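Side-chain contacts in hydrophilic protein, virA protein (PDB 3BO6), which probably removes phosphate from phosphothreonine by beta-elimination, as expected of a phosphothreonine lyase effector of the SpvC family: residues Q95-L100 and D112-T117; G102-V107 and F134-K139. One frame throughout, in Å; residues are numbered along the deposited sequence. Where two conformers were deposited one is given.

Contact 1 (Q95-L100 and D112-T117); sequences QAFQAL and DKWKVT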
loop_
_atom_site.group_PDB
_atom_site.type_symbol
_atom_site.label_atom_id
_atom_site.label_comp_id
_atom_site.label_asym_id
_atom_site.label_seq_id
_atom_site.Cartn_x
_atom_site.Cartn_y
_atom_site.Cartn_z
ATOM N N GLN A 95 -2.745 -7.044 16.035
ATOM C CA GLN A 95 -2.136 -8.298 15.609
ATOM C C GLN A 95 -1.667 -8.241 14.152
ATOM O O GLN A 95 -0.623 -8.791 13.805
ATOM C CB GLN A 95 -3.114 -9.470 15.775
ATOM C CG GLN A 95 -3.544 -9.749 17.191
ATOM C CD GLN A 95 -4.875 -9.110 17.525
ATOM O OE1 GLN A 95 -5.044 -7.899 17.412
ATOM N NE2 GLN A 95 -5.834 -9.931 17.943
ATOM N N ALA A 96 -2.444 -7.588 13.285
ATOM C CA ALA A 96 -2.047 -7.419 11.889
ATOM C C ALA A 96 -0.796 -6.560 11.792
ATOM O O ALA A 96 0.126 -6.870 11.038
ATOM C CB ALA A 96 -3.173 -6.812 11.077
ATOM N N PHE A 97 -0.758 -5.490 12.576
ATOM C CA PHE A 97 0.428 -4.647 12.613
ATOM C C PHE A 97 1.666 -5.473 13.012
ATOM O O PHE A 97 2.737 -5.363 12.396
ATOM C CB PHE A 97 0.212 -3.467 13.579
ATOM C CG PHE A 97 1.326 -2.454 13.551
ATOM C CD1 PHE A 97 1.198 -1.301 12.796
ATOM C CD2 PHE A 97 2.490 -2.653 14.291
ATOM C CE1 PHE A 97 2.215 -0.365 12.761
ATOM C CE2 PHE A 97 3.523 -1.712 14.264
ATOM C CZ PHE A 97 3.379 -0.564 13.508
ATOM N N GLN A 98 1.544 -6.301 14.049
ATOM C CA GLN A 98 2.660 -7.148 14.482
ATOM C C GLN A 98 3.090 -8.106 13.377
ATOM O O GLN A 98 4.277 -8.377 13.183
ATOM C CB GLN A 98 2.286 -7.952 15.733
ATOM C CG GLN A 98 3.386 -8.886 16.211
ATOM C CD GLN A 98 4.517 -8.152 16.915
ATOM O OE1 GLN A 98 4.439 -6.945 17.153
ATOM N NE2 GLN A 98 5.573 -8.886 17.261
ATOM N N ALA A 99 2.117 -8.641 12.643
ATOM C CA ALA A 99 2.425 -9.586 11.567
ATOM C C ALA A 99 3.123 -8.915 10.377
ATOM O O ALA A 99 3.912 -9.545 9.689
ATOM C CB ALA A 99 1.158 -10.312 11.091
ATOM N N LEU A 100 2.809 -7.644 10.135
ATOM C CA LEU A 100 3.301 -6.909 8.969
ATOM C C LEU A 100 4.494 -6.003 9.221
ATOM O O LEU A 100 5.100 -5.515 8.277
ATOM C CB LEU A 100 2.176 -6.051 8.369
ATOM C CG LEU A 100 0.984 -6.819 7.803
ATOM C CD1 LEU A 100 -0.026 -5.871 7.176
ATOM C CD2 LEU A 100 1.469 -7.847 6.794
ATOM N N ASP A 112 7.769 3.587 0.438
ATOM C CA ASP A 112 8.405 4.654 1.219
ATOM C C ASP A 112 7.513 5.253 2.304
ATOM O O ASP A 112 8.018 5.830 3.259
ATOM C CB ASP A 112 8.832 5.802 0.308
ATOM C CG ASP A 112 10.077 5.500 -0.502
ATOM O OD1 ASP A 112 10.917 4.665 -0.095
ATOM O OD2 ASP A 112 10.241 6.165 -1.549
ATOM N N LYS A 113 6.198 5.136 2.146
ATOM C CA LYS A 113 5.250 5.857 2.990
ATOM C C LYS A 113 3.975 5.059 3.167
ATOM O O LYS A 113 3.420 4.571 2.183
ATOM C CB LYS A 113 4.928 7.217 2.353
ATOM C CG LYS A 113 4.138 8.159 3.253
ATOM C CD LYS A 113 3.870 9.501 2.574
ATOM C CE LYS A 113 2.562 9.469 1.798
ATOM N NZ LYS A 113 1.907 10.814 1.748
ATOM N N TRP A 114 3.499 4.955 4.409
ATOM C CA TRP A 114 2.258 4.243 4.717
ATOM C C TRP A 114 1.668 4.784 6.020
ATOM O O TRP A 114 2.335 5.536 6.727
ATOM C CB TRP A 114 2.500 2.710 4.772
ATOM C CG TRP A 114 3.615 2.246 5.685
ATOM C CD1 TRP A 114 4.908 2.005 5.333
ATOM C CD2 TRP A 114 3.514 1.954 7.090
ATOM N NE1 TRP A 114 5.632 1.588 6.448
ATOM C CE2 TRP A 114 4.791 1.550 7.528
ATOM C CE3 TRP A 114 2.467 2.001 8.013
ATOM C CZ2 TRP A 114 5.053 1.202 8.854
ATOM C CZ3 TRP A 114 2.727 1.652 9.330
ATOM C CH2 TRP A 114 4.008 1.267 9.741
ATOM N N LYS A 115 0.411 4.451 6.302
ATOM C CA LYS A 115 -0.272 4.819 7.582
ATOM C C LYS A 115 -1.193 3.673 7.935
ATOM O O LYS A 115 -1.333 2.800 7.132
ATOM C CB LYS A 115 -0.992 6.157 7.466
ATOM C CG LYS A 115 -2.191 6.173 6.557
ATOM C CD LYS A 115 -2.630 7.627 6.394
ATOM C CE LYS A 115 -3.964 7.738 5.717
ATOM N NZ LYS A 115 -4.277 9.199 5.534
ATOM N N VAL A 116 -1.471 3.630 9.245
ATOM C CA VAL A 116 -2.384 2.693 9.869
ATOM C C VAL A 116 -3.377 3.468 10.733
ATOM O O VAL A 116 -3.017 4.450 11.379
ATOM C CB VAL A 116 -1.625 1.609 10.701
ATOM C CG1 VAL A 116 -0.878 2.229 11.877
ATOM C CG2 VAL A 116 -2.567 0.527 11.164
ATOM N N THR A 117 -4.627 3.031 10.752
ATOM C CA THR A 117 -5.620 3.791 11.468
ATOM C C THR A 117 -5.357 3.593 12.954
ATOM O O THR A 117 -4.972 2.496 13.399
ATOM C CB THR A 117 -6.967 3.103 11.174
ATOM O OG1 THR A 117 -7.213 3.147 9.764
ATOM C CG2 THR A 117 -8.141 3.768 11.932
#
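Phe-97 reaches from helix 93-104 to strand 113-117 and meets Trp-114 and Val-116 with the same ring corner. Its CE1 lies 3.9 Å from CH2 and 4.0 Å from CZ3 of Trp-114, near the indole plane, at the outer edge of the six-membered ring. Relative to the phenyl ring the approach is oblique, and the two side chains cross at about a right angle. CG1 of Val-116, in the conformer given, comes in obliquely 4.1 Å from CE1 of Phe-97. With CG anti to the backbone N (chi1 -173°), Phe-97 holds its ring out from the helix so that this corner reaches both strand residues. Here helix 93-104 packs on one face of the antiparallel sheet, with alternate strand residues Trp-114 and Val-116 facing it, in the alpha/beta fold of the phosphothreonine lyase. All three are buried; Met-43 of helix 40-44 also touches both Phe-97 and Trp-114, and the indole NE1 is hydrogen-bonded to Leu-104 O. Elsewhere on the helix the packing is looser: Gln-95 and Gln-98 are exposed, and their side chains do not touch 112-117. Lys-113 and Lys-115 point to the other side, forming cation-pi contacts with Tyr-137 and Phe-65, respectively.

Contact 2 (G102-V107 and F134-K139); sequences GLLFSV and FTLYVK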
loop_
_atom_site.group_PDB
_atom_site.type_symbol
_atom_site.label_atom_id
_atom_site.label_comp_id
_atom_site.label_asym_id
_atom_site.label_seq_id
_atom_site.Cartn_x
_atom_site.Cartn_y
_atom_site.Cartn_z
ATOM N N GLY A 102 7.530 -6.451 10.164
ATOM C CA GLY A 102 8.770 -6.911 9.544
ATOM C C GLY A 102 8.912 -6.419 8.113
ATOM O O GLY A 102 9.974 -5.951 7.693
ATOM N N LEU A 103 7.826 -6.534 7.358
ATOM C CA LEU A 103 7.789 -6.105 5.962
ATOM C C LEU A 103 7.678 -4.583 5.827
ATOM O O LEU A 103 8.369 -3.974 5.021
ATOM C CB LEU A 103 6.622 -6.782 5.223
ATOM C CG LEU A 103 6.902 -8.229 4.782
ATOM C CD1 LEU A 103 5.607 -8.990 4.486
ATOM C CD2 LEU A 103 7.843 -8.248 3.593
ATOM N N LEU A 104 6.811 -3.963 6.619
ATOM C CA LEU A 104 6.564 -2.532 6.431
ATOM C C LEU A 104 7.759 -1.663 6.818
ATOM O O LEU A 104 7.893 -0.533 6.338
ATOM C CB LEU A 104 5.318 -2.096 7.208
ATOM C CG LEU A 104 3.987 -2.630 6.672
ATOM C CD1 LEU A 104 2.844 -2.315 7.640
ATOM C CD2 LEU A 104 3.702 -2.025 5.300
ATOM N N PHE A 105 8.612 -2.170 7.713
ATOM C CA PHE A 105 9.837 -1.466 8.099
ATOM C C PHE A 105 11.077 -2.047 7.431
ATOM O O PHE A 105 12.194 -1.683 7.771
ATOM C CB PHE A 105 10.008 -1.460 9.625
ATOM C CG PHE A 105 9.023 -0.586 10.343
ATOM C CD1 PHE A 105 7.886 -1.133 10.911
ATOM C CD2 PHE A 105 9.253 0.779 10.470
ATOM C CE1 PHE A 105 6.951 -0.324 11.572
ATOM C CE2 PHE A 105 8.324 1.597 11.125
ATOM C CZ PHE A 105 7.187 1.044 11.686
ATOM N N SER A 106 10.893 -2.955 6.482
ATOM C CA SER A 106 12.037 -3.628 5.863
ATOM C C SER A 106 12.921 -2.685 5.052
ATOM O O SER A 106 12.414 -1.838 4.306
ATOM C CB SER A 106 11.541 -4.752 4.946
ATOM O OG SER A 106 12.609 -5.333 4.191
ATOM N N VAL A 107 14.240 -2.874 5.147
ATOM C CA VAL A 107 15.189 -2.143 4.307
ATOM C C VAL A 107 14.919 -2.416 2.816
ATOM O O VAL A 107 15.310 -1.635 1.929
ATOM C CB VAL A 107 16.643 -2.544 4.647
ATOM C CG1 VAL A 107 16.853 -4.039 4.428
ATOM C CG2 VAL A 107 17.631 -1.739 3.822
ATOM N N PHE A 134 -4.804 -0.197 6.864
ATOM C CA PHE A 134 -3.475 0.206 6.409
ATOM C C PHE A 134 -3.601 0.821 5.032
ATOM O O PHE A 134 -4.336 0.300 4.188
ATOM C CB PHE A 134 -2.513 -0.994 6.298
ATOM C CG PHE A 134 -2.291 -1.739 7.595
ATOM C CD1 PHE A 134 -1.092 -1.624 8.282
ATOM C CD2 PHE A 134 -3.274 -2.574 8.096
ATOM C CE1 PHE A 134 -0.892 -2.323 9.483
ATOM C CE2 PHE A 134 -3.083 -3.257 9.287
ATOM C CZ PHE A 134 -1.896 -3.136 9.964
ATOM N N THR A 135 -2.898 1.921 4.802
ATOM C CA THR A 135 -2.824 2.546 3.485
ATOM C C THR A 135 -1.361 2.621 3.068
ATOM O O THR A 135 -0.535 3.125 3.816
ATOM C CB THR A 135 -3.429 3.952 3.540
ATOM O OG1 THR A 135 -4.804 3.861 3.951
ATOM C CG2 THR A 135 -3.344 4.620 2.168
ATOM N N LEU A 136 -1.046 2.084 1.892
ATOM C CA LEU A 136 0.314 2.067 1.357
ATOM C C LEU A 136 0.374 2.956 0.129
ATOM O O LEU A 136 -0.407 2.760 -0.812
ATOM C CB LEU A 136 0.709 0.645 0.925
ATOM C CG LEU A 136 0.416 -0.528 1.858
ATOM C CD1 LEU A 136 0.811 -1.841 1.194
ATOM C CD2 LEU A 136 1.172 -0.357 3.156
ATOM N N TYR A 137 1.302 3.907 0.112
ATOM C CA TYR A 137 1.455 4.827 -1.010
ATOM C C TYR A 137 2.571 4.371 -1.929
ATOM O O TYR A 137 3.726 4.264 -1.506
ATOM C CB TYR A 137 1.733 6.240 -0.494
ATOM C CG TYR A 137 0.631 6.759 0.394
ATOM C CD1 TYR A 137 -0.466 7.416 -0.134
ATOM C CD2 TYR A 137 0.671 6.556 1.755
ATOM C CE1 TYR A 137 -1.481 7.901 0.704
ATOM C CE2 TYR A 137 -0.319 7.018 2.584
ATOM C CZ TYR A 137 -1.394 7.675 2.069
ATOM O OH TYR A 137 -2.345 8.111 2.967
ATOM N N VAL A 138 2.227 4.082 -3.184
ATOM C CA VAL A 138 3.195 3.615 -4.160
ATOM C C VAL A 138 3.694 4.836 -4.921
ATOM O O VAL A 138 2.909 5.734 -5.243
ATOM C CB VAL A 138 2.552 2.629 -5.146
ATOM C CG1 VAL A 138 3.632 2.041 -6.052
ATOM C CG2 VAL A 138 1.824 1.527 -4.389
ATOM N N LYS A 139 4.995 4.886 -5.179
ATOM C CA LYS A 139 5.579 5.959 -5.995
ATOM C C LYS A 139 6.432 5.332 -7.084
ATOM O O LYS A 139 7.106 4.344 -6.834
ATOM C CB LYS A 139 6.483 6.843 -5.135
ATOM C CG LYS A 139 5.790 7.556 -3.982
ATOM C CD LYS A 139 6.792 7.866 -2.871
ATOM C CE LYS A 139 7.993 8.669 -3.365
ATOM N NZ LYS A 139 9.049 8.812 -2.302
#
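Leu-104, in the last turn of helix 93-104, sends one methyl to Leu-136 and the other to Phe-134 of strand 134-137. In the aliphatic pairing CD2 of Leu-104 is 3.7 Å from CD2 of Leu-136 in the conformer given, methyl to methyl, and the side chains cross at about a right angle. The aliphatic-aromatic pairing uses the other branch, with CD1 of Leu-104 4.0 Å from CD1 of Phe-134 and 4.2 Å from CE1 of Phe-134. That methyl meets the ring obliquely, beside one of its bonds. Leu-104 has CG anti to its carbonyl carbon (chi1 -69°), which aims the branch point at the strand, and chi2 of 171° then divides the methyls between the two partners. Phe-134 and Leu-136, two apart on an extended strand, share the sheet face on which the helix lies, a helix-on-sheet layer of the alpha/beta fold; Leu-162 of helix 149-168 covers Leu-136 as well. Polar bonds do not cross between the two segments. Beyond Leu-104 the chain leaves the helix at Phe-105, and a hydrogen bond from Ser-106 N to Leu-103 O, 3.1 Å, closes a turn of residues 103-106 across the end of the helix.

From the N terminus, helix 93-104 supplies the first segment of both contacts: 95-100, then 102-107 at its end and beyond. Strand 113-117 follows, and contact 1 closes a loop of 11 intervening residues; the chain then runs on to strand 134-137, where contact 2 closes a longer one of 26. Because the segments alternate, the two closures cross rather than nest. The centres of the two contacts are about 8 Å apart; their strands are antiparallel neighbours, with a probable hydrogen bond between Lys-115 O and Thr-135 N of 2.9 Å. A salt bridge from Asp-112 OD2 to Lys-139 NZ, 3.0 Å, links the strand segments at another point. Successive parts of one helix are thus tied to neighbouring strands of one sheet.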